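Cellulase (Bacteroides salanitronis, PDB 6WQY) probably hydrolyses internal beta-1,4 linkages of cellulose and related plant polysaccharides as a broad-specificity family 5 endoglucanase, of which this chain is the catalytic barrel domain. Local coordinates at residues I77-L82 / E95-R100; N99-V104 / N158-K163. One frame throughout, in Å; residues are numbered along the deposited sequence.

Contact 1 (I77-L82 / E95-R100). With MG (magnesium ion), chain D.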
ATOM      1  N   ILE A  77      -3.635  -5.799   1.914  1.00  7.66           N
ATOM      2  CA  ILE A  77      -4.727  -6.485   1.240  1.00  8.22           C
ATOM      3  C   ILE A  77      -5.504  -5.404   0.493  1.00  7.61           C
ATOM      4  O   ILE A  77      -6.464  -4.821   1.030  1.00  8.49           O
ATOM      5  CB  ILE A  77      -5.632  -7.202   2.262  1.00  8.56           C
ATOM      6  CG1 ILE A  77      -4.845  -8.210   3.108  1.00  9.57           C
ATOM      7  CG2 ILE A  77      -6.795  -7.885   1.549  1.00  8.87           C
ATOM      8  CD1 ILE A  77      -5.542  -8.615   4.391  1.00 11.33           C
ATOM      9  N   PRO A  78      -5.133  -5.092  -0.743  1.00  7.85           N
ATOM     10  CA  PRO A  78      -5.929  -4.145  -1.530  1.00  8.17           C
ATOM     11  C   PRO A  78      -7.311  -4.728  -1.767  1.00  7.56           C
ATOM     12  O   PRO A  78      -7.448  -5.912  -2.090  1.00  8.71           O
ATOM     13  CB  PRO A  78      -5.137  -3.997  -2.829  1.00 10.15           C
ATOM     14  CG  PRO A  78      -4.128  -5.031  -2.840  1.00 13.13           C
ATOM     15  CD  PRO A  78      -3.947  -5.569  -1.465  1.00  7.97           C
ATOM     16  N   VAL A  79      -8.344  -3.886  -1.637  1.00  7.43           N
ATOM     17  CA  VAL A  79      -9.720  -4.335  -1.841  1.00  7.71           C
ATOM     18  C   VAL A  79     -10.416  -3.349  -2.773  1.00  7.59           C
ATOM     19  O   VAL A  79     -10.546  -2.165  -2.443  1.00  7.66           O
ATOM     20  CB  VAL A  79     -10.524  -4.445  -0.534  1.00  8.01           C
ATOM     21  CG1 VAL A  79     -11.932  -4.957  -0.853  1.00  8.51           C
ATOM     22  CG2 VAL A  79      -9.837  -5.353   0.465  1.00  9.04           C
ATOM     23  N   THR A  80     -10.879  -3.850  -3.914  1.00  7.88           N
ATOM     24  CA  THR A  80     -11.770  -3.113  -4.797  1.00  7.88           C
ATOM     25  C   THR A  80     -13.203  -3.480  -4.441  1.00  7.79           C
ATOM     26  O   THR A  80     -13.523  -4.662  -4.275  1.00  8.76           O
ATOM     27  CB  THR A  80     -11.452  -3.458  -6.246  1.00  8.22           C
ATOM     28  OG1 THR A  80     -10.150  -2.941  -6.534  1.00  7.99           O
ATOM     29  CG2 THR A  80     -12.465  -2.869  -7.217  1.00  9.35           C
ATOM     30  N   TRP A  81     -14.072  -2.465  -4.320  1.00  8.03           N
ATOM     31  CA  TRP A  81     -15.428  -2.652  -3.830  1.00  8.35           C
ATOM     32  C   TRP A  81     -16.455  -2.439  -4.935  1.00  8.94           C
ATOM     33  O   TRP A  81     -17.668  -2.512  -4.676  1.00  9.54           O
ATOM     34  CB  TRP A  81     -15.709  -1.713  -2.648  1.00  8.40           C
ATOM     35  CG  TRP A  81     -14.740  -1.863  -1.501  1.00  8.38           C
ATOM     36  CD1 TRP A  81     -13.523  -1.274  -1.392  1.00  8.49           C
ATOM     37  CD2 TRP A  81     -14.903  -2.649  -0.310  1.00  8.46           C
ATOM     38  NE1 TRP A  81     -12.914  -1.625  -0.211  1.00  8.79           N
ATOM     39  CE2 TRP A  81     -13.742  -2.466   0.470  1.00  8.51           C
ATOM     40  CE3 TRP A  81     -15.908  -3.487   0.176  1.00  9.44           C
ATOM     41  CZ2 TRP A  81     -13.563  -3.094   1.697  1.00  9.36           C
ATOM     42  CZ3 TRP A  81     -15.720  -4.109   1.396  1.00 10.04           C
ATOM     43  CH2 TRP A  81     -14.564  -3.900   2.144  1.00  9.92           C
ATOM     44  N   LEU A  82     -15.993  -2.154  -6.150  1.00  9.06           N
ATOM     45  CA  LEU A  82     -16.861  -1.909  -7.287  1.00  9.69           C
ATOM     46  C   LEU A  82     -17.844  -3.054  -7.468  1.00  9.52           C
ATOM     47  O   LEU A  82     -17.493  -4.231  -7.386  1.00 10.26           O
ATOM     48  CB  LEU A  82     -16.005  -1.756  -8.551  1.00  9.70           C
ATOM     49  CG  LEU A  82     -15.106  -0.519  -8.594  1.00 10.50           C
ATOM     50  CD1 LEU A  82     -14.161  -0.614  -9.794  1.00 11.67           C
ATOM     51  CD2 LEU A  82     -15.919   0.741  -8.643  1.00 11.42           C
ATOM     52  N   GLU A  95     -22.991  -8.011   2.011  0.61 12.51           N
ATOM     53  CA  GLU A  95     -22.469  -8.599   3.243  0.61 10.66           C
ATOM     54  C   GLU A  95     -21.509  -9.749   2.958  0.61 10.04           C
ATOM     55  O   GLU A  95     -20.528  -9.944   3.691  0.61 12.06           O
ATOM     56  CB  GLU A  95     -23.602  -9.050   4.161  0.61 11.26           C
ATOM     57  CG  GLU A  95     -23.166  -9.113   5.610  0.61 11.88           C
ATOM     58  CD  GLU A  95     -22.825  -7.741   6.154  0.61 11.32           C
ATOM     59  OE1 GLU A  95     -23.634  -6.808   5.971  0.61 11.45           O
ATOM     60  OE2 GLU A  95     -21.731  -7.592   6.746  0.61 13.46           O
ATOM     61  N   THR A  96     -21.789 -10.550   1.929  1.00 10.92           N
ATOM     62  CA  THR A  96     -20.908 -11.664   1.604  1.00 10.54           C
ATOM     63  C   THR A  96     -19.537 -11.175   1.157  1.00 10.01           C
ATOM     64  O   THR A  96     -18.518 -11.781   1.506  1.00 10.26           O
ATOM     65  CB  THR A  96     -21.544 -12.556   0.551  1.00 11.60           C
ATOM     66  OG1 THR A  96     -22.677 -13.213   1.142  1.00 14.06           O
ATOM     67  CG2 THR A  96     -20.580 -13.608   0.041  1.00 14.40           C
ATOM     68  N   TYR A  97     -19.475 -10.086   0.390  1.00 10.02           N
ATOM     69  CA  TYR A  97     -18.161  -9.569   0.008  1.00 10.04           C
ATOM     70  C   TYR A  97     -17.400  -9.070   1.229  1.00  9.47           C
ATOM     71  O   TYR A  97     -16.196  -9.315   1.371  1.00  9.62           O
ATOM     72  CB  TYR A  97     -18.303  -8.483  -1.046  1.00 10.96           C
ATOM     73  CG  TYR A  97     -16.967  -8.110  -1.648  1.00 10.44           C
ATOM     74  CD1 TYR A  97     -16.223  -9.048  -2.357  1.00 11.60           C
ATOM     75  CD2 TYR A  97     -16.431  -6.840  -1.498  1.00  9.39           C
ATOM     76  CE1 TYR A  97     -14.996  -8.732  -2.907  1.00 11.12           C
ATOM     77  CE2 TYR A  97     -15.203  -6.512  -2.058  1.00  9.22           C
ATOM     78  CZ  TYR A  97     -14.494  -7.455  -2.762  1.00  9.30           C
ATOM     79  OH  TYR A  97     -13.273  -7.192  -3.344  1.00  9.68           O
ATOM     80  N   LEU A  98     -18.079  -8.345   2.115  1.00  9.78           N
ATOM     81  CA  LEU A  98     -17.441  -7.910   3.352  1.00 10.23           C
ATOM     82  C   LEU A  98     -16.966  -9.101   4.170  1.00 10.12           C
ATOM     83  O   LEU A  98     -15.882  -9.061   4.769  1.00 10.52           O
ATOM     84  CB  LEU A  98     -18.416  -7.022   4.118  1.00 11.60           C
ATOM     85  CG  LEU A  98     -17.920  -6.301   5.360  1.00 12.55           C
ATOM     86  CD1 LEU A  98     -16.670  -5.485   5.083  1.00 12.50           C
ATOM     87  CD2 LEU A  98     -19.023  -5.410   5.904  1.00 15.08           C
ATOM     88  N   ASN A  99     -17.751 -10.183   4.194  1.00 10.12           N
ATOM     89  CA  ASN A  99     -17.304 -11.393   4.862  1.00 10.56           C
ATOM     90  C   ASN A  99     -16.025 -11.933   4.236  1.00  9.83           C
ATOM     91  O   ASN A  99     -15.131 -12.405   4.951  1.00 10.92           O
ATOM     92  CB  ASN A  99     -18.401 -12.450   4.816  1.00 10.77           C
ATOM     93  CG  ASN A  99     -18.001 -13.700   5.559  1.00 11.98           C
ATOM     94  OD1 ASN A  99     -18.156 -13.785   6.779  1.00 13.12           O
ATOM     95  ND2 ASN A  99     -17.481 -14.678   4.839  1.00 12.66           N
ATOM     96  N   ARG A 100     -15.922 -11.913   2.904  1.00 10.15           N
ATOM     97  CA  ARG A 100     -14.703 -12.397   2.259  1.00  9.72           C
ATOM     98  C   ARG A 100     -13.494 -11.562   2.682  1.00  9.65           C
ATOM     99  O   ARG A 100     -12.412 -12.101   2.948  1.00  9.79           O
ATOM    100  CB  ARG A 100     -14.849 -12.388   0.739  1.00 10.10           C
ATOM    101  CG  ARG A 100     -13.588 -12.790  -0.011  1.00 10.19           C
ATOM    102  CD  ARG A 100     -13.112 -14.183   0.380  1.00 10.92           C
ATOM    103  NE  ARG A 100     -11.894 -14.564  -0.322  1.00 10.30           N
ATOM    104  CZ  ARG A 100     -11.057 -15.499   0.100  1.00 10.52           C
ATOM    105  NH1 ARG A 100     -11.278 -16.151   1.232  1.00 11.39           N
ATOM    106  NH2 ARG A 100      -9.968 -15.754  -0.613  1.00 11.04           N
TER
HETATM  107 MG    MG D 403     -23.874  -4.900   6.646  1.00 16.67          MG
HETATM  108  O   HOH W   1     -24.954  -5.552   8.175  1.00 15.04           O
HETATM  109  O   HOH W   2     -22.188  -5.211   7.634  1.00 14.78           O
HETATM  110  O   HOH W   3     -25.585  -4.655   5.632  1.00 16.83           O
HETATM  111  O   HOH W   4     -22.747  -3.982   4.974  1.00 13.69           O
HETATM  112  O   HOH W   5     -23.920  -2.928   7.305  1.00 17.54           O
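Tyr97 reaches from helix 95-110 into the bend of 77-82, its hydroxyl OH ending 2.7 Å from the carbonyl oxygen Thr80 O, a weak hydrogen bond at most, since the hydroxyl proton has another acceptor within reach. Its first torsion sets CG anti to the backbone N (chi1 -169°), and from there the ring carries its OH past Val79, the two side chains running in opposite directions, with Val79 CG1 3.8 Å from Tyr97 CE2. Trp81 supplies the flat partner. Its six-membered ring receives the edge of Tyr97 in an offset edge-to-face pair, centroids 5.6 Å apart and planes at 88°, and Trp81 CE3 approaches Tyr97 CD2 at 3.8 Å. At the rim of the indole, close to its plane, Leu98 CD1 meets Trp81 CH2 at 3.9 Å. The fold is a (beta/alpha)8 TIM barrel: 77-82 runs out of the C-terminal end of strand 74-77, and the loop it begins leads to helix 95-110, so this packing ties a beta-alpha loop back onto the helix that follows it. Trp81 NE1 is taken up by Asn118 O, while Met152 and Ile156 of helix 139-159 also touch its side chain. An alanine in place of Tyr97 would probably cost Thr80 O this weak hydroxyl partner and open a gap beside Trp81 and Val79. All five touching residues are buried, whereas the start of the helix is solvent-facing. There Glu95 is exposed, and in one of its two conformers, bent at chi2 (65°), it binds a magnesium ion through OE1 alone at 2.0 Å, OE2 staying 3.4 Å from the metal; five waters complete an octahedral shell.

Contact 2 (N99-V104 / N158-K163)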
ATOM      1  N   ASN A  99     -17.751 -10.183   4.194  1.00 10.12           N
ATOM      2  CA  ASN A  99     -17.304 -11.393   4.862  1.00 10.56           C
ATOM      3  C   ASN A  99     -16.025 -11.933   4.236  1.00  9.83           C
ATOM      4  O   ASN A  99     -15.131 -12.405   4.951  1.00 10.92           O
ATOM      5  CB  ASN A  99     -18.401 -12.450   4.816  1.00 10.77           C
ATOM      6  CG  ASN A  99     -18.001 -13.700   5.559  1.00 11.98           C
ATOM      7  OD1 ASN A  99     -18.156 -13.785   6.779  1.00 13.12           O
ATOM      8  ND2 ASN A  99     -17.481 -14.678   4.839  1.00 12.66           N
ATOM      9  N   ARG A 100     -15.922 -11.913   2.904  1.00 10.15           N
ATOM     10  CA  ARG A 100     -14.703 -12.397   2.259  1.00  9.72           C
ATOM     11  C   ARG A 100     -13.494 -11.562   2.682  1.00  9.65           C
ATOM     12  O   ARG A 100     -12.412 -12.101   2.948  1.00  9.79           O
ATOM     13  CB  ARG A 100     -14.849 -12.388   0.739  1.00 10.10           C
ATOM     14  CG  ARG A 100     -13.588 -12.790  -0.011  1.00 10.19           C
ATOM     15  CD  ARG A 100     -13.112 -14.183   0.380  1.00 10.92           C
ATOM     16  NE  ARG A 100     -11.894 -14.564  -0.322  1.00 10.30           N
ATOM     17  CZ  ARG A 100     -11.057 -15.499   0.100  1.00 10.52           C
ATOM     18  NH1 ARG A 100     -11.278 -16.151   1.232  1.00 11.39           N
ATOM     19  NH2 ARG A 100      -9.968 -15.754  -0.613  1.00 11.04           N
ATOM     20  N   VAL A 101     -13.650 -10.239   2.727  1.00  9.24           N
ATOM     21  CA  VAL A 101     -12.558  -9.399   3.216  1.00  9.68           C
ATOM     22  C   VAL A 101     -12.180  -9.828   4.633  1.00  8.92           C
ATOM     23  O   VAL A 101     -10.991  -9.945   4.979  1.00  9.30           O
ATOM     24  CB  VAL A 101     -12.956  -7.910   3.143  1.00  9.92           C
ATOM     25  CG1 VAL A 101     -11.873  -7.036   3.740  1.00 10.32           C
ATOM     26  CG2 VAL A 101     -13.225  -7.500   1.701  1.00  9.65           C
ATOM     27  N   ALA A 102     -13.189 -10.077   5.477  1.00  9.72           N
ATOM     28  CA  ALA A 102     -12.926 -10.535   6.837  1.00 10.58           C
ATOM     29  C   ALA A 102     -12.238 -11.894   6.871  1.00 10.30           C
ATOM     30  O   ALA A 102     -11.433 -12.153   7.784  1.00 10.62           O
ATOM     31  CB  ALA A 102     -14.231 -10.559   7.641  1.00 11.11           C
ATOM     32  N   GLU A 103     -12.528 -12.778   5.914  1.00 10.01           N
ATOM     33  CA  GLU A 103     -11.815 -14.052   5.854  1.00 10.23           C
ATOM     34  C   GLU A 103     -10.325 -13.825   5.631  1.00  9.88           C
ATOM     35  O   GLU A 103      -9.482 -14.445   6.286  1.00 10.38           O
ATOM     36  CB  GLU A 103     -12.374 -14.933   4.737  1.00 11.17           C
ATOM     37  CG  GLU A 103     -13.738 -15.502   5.033  1.00 13.16           C
ATOM     38  CD  GLU A 103     -14.319 -16.335   3.910  1.00 13.28           C
ATOM     39  OE1 GLU A 103     -13.716 -16.440   2.819  1.00 15.16           O
ATOM     40  OE2 GLU A 103     -15.428 -16.896   4.117  1.00 16.93           O
ATOM     41  N   VAL A 104      -9.987 -12.954   4.693  1.00  9.66           N
ATOM     42  CA  VAL A 104      -8.591 -12.720   4.352  1.00  9.39           C
ATOM     43  C   VAL A 104      -7.877 -12.001   5.492  1.00  9.74           C
ATOM     44  O   VAL A 104      -6.752 -12.369   5.849  1.00 10.04           O
ATOM     45  CB  VAL A 104      -8.492 -11.988   3.001  1.00  9.60           C
ATOM     46  CG1 VAL A 104      -7.039 -11.714   2.649  1.00 10.36           C
ATOM     47  CG2 VAL A 104      -9.140 -12.825   1.906  1.00 10.50           C
ATOM     48  N   ASN A 158     -17.053  -0.813  11.456  1.00 11.51           N
ATOM     49  CA  ASN A 158     -17.937  -1.546  12.358  1.00 12.58           C
ATOM     50  C   ASN A 158     -17.722  -3.051  12.229  1.00 11.68           C
ATOM     51  O   ASN A 158     -17.791  -3.785  13.217  1.00 12.76           O
ATOM     52  CB  ASN A 158     -19.391  -1.159  12.104  1.00 13.60           C
ATOM     53  CG  ASN A 158     -19.761   0.178  12.733  1.00 13.36           C
ATOM     54  OD1 ASN A 158     -19.159   0.614  13.705  1.00 18.57           O
ATOM     55  ND2 ASN A 158     -20.782   0.821  12.178  1.00 18.03           N
ATOM     56  N   ARG A 159     -17.471  -3.535  11.016  1.00 11.19           N
ATOM     57  CA  ARG A 159     -17.289  -4.970  10.800  1.00 11.58           C
ATOM     58  C   ARG A 159     -16.025  -5.490  11.470  1.00 11.47           C
ATOM     59  O   ARG A 159     -15.946  -6.681  11.798  1.00 13.45           O
ATOM     60  CB  ARG A 159     -17.251  -5.269   9.300  1.00 12.12           C
ATOM     61  CG  ARG A 159     -17.075  -6.725   8.926  1.00 12.81           C
ATOM     62  CD  ARG A 159     -18.245  -7.564   9.422  1.00 12.93           C
ATOM     63  NE  ARG A 159     -18.162  -8.960   9.013  1.00 14.43           N
ATOM     64  CZ  ARG A 159     -17.357  -9.856   9.581  1.00 14.90           C
ATOM     65  NH1 ARG A 159     -16.572  -9.501  10.585  1.00 14.58           N
ATOM     66  NH2 ARG A 159     -17.345 -11.104   9.154  1.00 14.87           N
ATOM     67  N   PHE A 160     -15.039  -4.627  11.673  1.00 11.32           N
ATOM     68  CA  PHE A 160     -13.753  -4.989  12.263  1.00 12.03           C
ATOM     69  C   PHE A 160     -13.551  -4.351  13.632  1.00 13.24           C
ATOM     70  O   PHE A 160     -12.418  -4.265  14.118  1.00 13.24           O
ATOM     71  CB  PHE A 160     -12.621  -4.646  11.295  1.00 11.59           C
ATOM     72  CG  PHE A 160     -12.656  -5.482  10.056  1.00 10.49           C
ATOM     73  CD1 PHE A 160     -12.386  -6.844  10.129  1.00 12.05           C
ATOM     74  CD2 PHE A 160     -12.995  -4.939   8.834  1.00 11.22           C
ATOM     75  CE1 PHE A 160     -12.437  -7.639   9.001  1.00 12.56           C
ATOM     76  CE2 PHE A 160     -13.055  -5.729   7.704  1.00 11.15           C
ATOM     77  CZ  PHE A 160     -12.784  -7.076   7.783  1.00 11.39           C
ATOM     78  N   ALA A 161     -14.640  -3.934  14.281  1.00 15.28           N
ATOM     79  CA  ALA A 161     -14.525  -3.193  15.534  1.00 17.58           C
ATOM     80  C   ALA A 161     -13.854  -4.012  16.624  1.00 17.47           C
ATOM     81  O   ALA A 161     -13.247  -3.440  17.536  1.00 22.33           O
ATOM     82  CB  ALA A 161     -15.908  -2.746  16.000  1.00 21.60           C
ATOM     83  N   ASP A 162     -13.966  -5.335  16.561  1.00 15.74           N
ATOM     84  CA  ASP A 162     -13.381  -6.198  17.572  1.00 15.66           C
ATOM     85  C   ASP A 162     -11.902  -6.484  17.347  1.00 15.43           C
ATOM     86  O   ASP A 162     -11.268  -7.086  18.221  1.00 18.30           O
ATOM     87  CB  ASP A 162     -14.149  -7.526  17.617  1.00 18.21           C
ATOM     88  CG  ASP A 162     -14.139  -8.250  16.277  1.00 37.82           C
ATOM     89  OD1 ASP A 162     -14.160  -7.572  15.228  1.00 27.11           O
ATOM     90  OD2 ASP A 162     -14.107  -9.498  16.274  1.00 43.86           O
ATOM     91  N   LYS A 163     -11.335  -6.075  16.226  1.00 11.88           N
ATOM     92  CA  LYS A 163      -9.955  -6.419  15.919  1.00 12.13           C
ATOM     93  C   LYS A 163      -8.985  -5.445  16.568  1.00 12.86           C
ATOM     94  O   LYS A 163      -9.235  -4.237  16.614  1.00 15.52           O
ATOM     95  CB  LYS A 163      -9.731  -6.419  14.406  1.00 12.40           C
ATOM     96  CG  LYS A 163     -10.608  -7.395  13.653  1.00 14.10           C
ATOM     97  CD  LYS A 163     -10.436  -8.831  14.128  1.00 15.40           C
ATOM     98  CE  LYS A 163     -11.120  -9.798  13.173  1.00 19.89           C
ATOM     99  NZ  LYS A 163     -10.993 -11.208  13.623  1.00 23.62           N
TER
HETATM  100  O   HOH W   6     -19.897 -12.113   8.120  1.00 18.23           O
HETATM  101  O   HOH W   7     -11.912 -11.744  10.525  1.00 23.08           O
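Ala102 and Phe160 bring the two backbones closest, their CA atoms 7.8 Å apart, where helix 95-110 passes the end of helix 139-159; Phe160 is the first residue there to leave helical phi/psi, and it opens a type I beta turn closed by Lys163. The Phe160 ring comes in edge-on: CZ lies 3.6 Å from Ala102 CA, which sits near the ring plane, and CE1 lies 3.7 Å from Ala102 CB. Val101 CG1 makes a looser contact with Phe160 CZ, the two side chains crossing at about a right angle. Arg159 approaches the same methyl differently, laying one face of its guanidinium on it, with Ala102 CB 3.5 Å from Arg159 NH2 and offset toward the rim. Both helices belong to the outer layer of the barrel, following the neighbouring strands 74-77 and 114-118, and the turn at 160-163 leads on to strand 167-170. Phe160 accordingly also touches Leu167 and Phe169 of that strand, as well as Val105 of helix 95-110. Arg159 sets CG anti to its backbone N (chi1 -180°), which puts CG over the centre of one face of the Phe160 ring. Polar contact at the margins runs through water. Asn99 OD1 lies in the guanidinium plane but 3.7 Å from Arg159 NH2, the amide turned 49° from it, and one water joins them, donating to OD1 at 2.8 Å and accepting from NH2 at 2.9 Å. A second water donates to Ala102 O and accepts a weak bond of 3.3 Å from Lys163 NZ, whose charge is met by a salt bridge to Glu109.

How the contacts relate
Contacts 1 and 2 lie on successive turns of helix 95-110, their centres 10 Å apart, and share Asn99 and Arg100. Packing joins them: Leu98 CG lies 3.7 Å from Arg159 CG, and Val101 CG2 reaches Trp81 CH2 at 3.9 Å and Val79 CG1 at 3.8 Å. Leu98 and Val101 thus each touch both 77-82 and 158-163. The nearest side-chain atoms of Arg159 and Glu95 are about 4 Å apart, and the nearest Arg159 side-chain atom is about 7 Å from the magnesium ion, which places the metal at the surface beside both helices. In this fold the catalytic cleft lies at the C-terminal ends of the strands; 77-82 starts from that end, whereas 158-163 precedes strand 167-170.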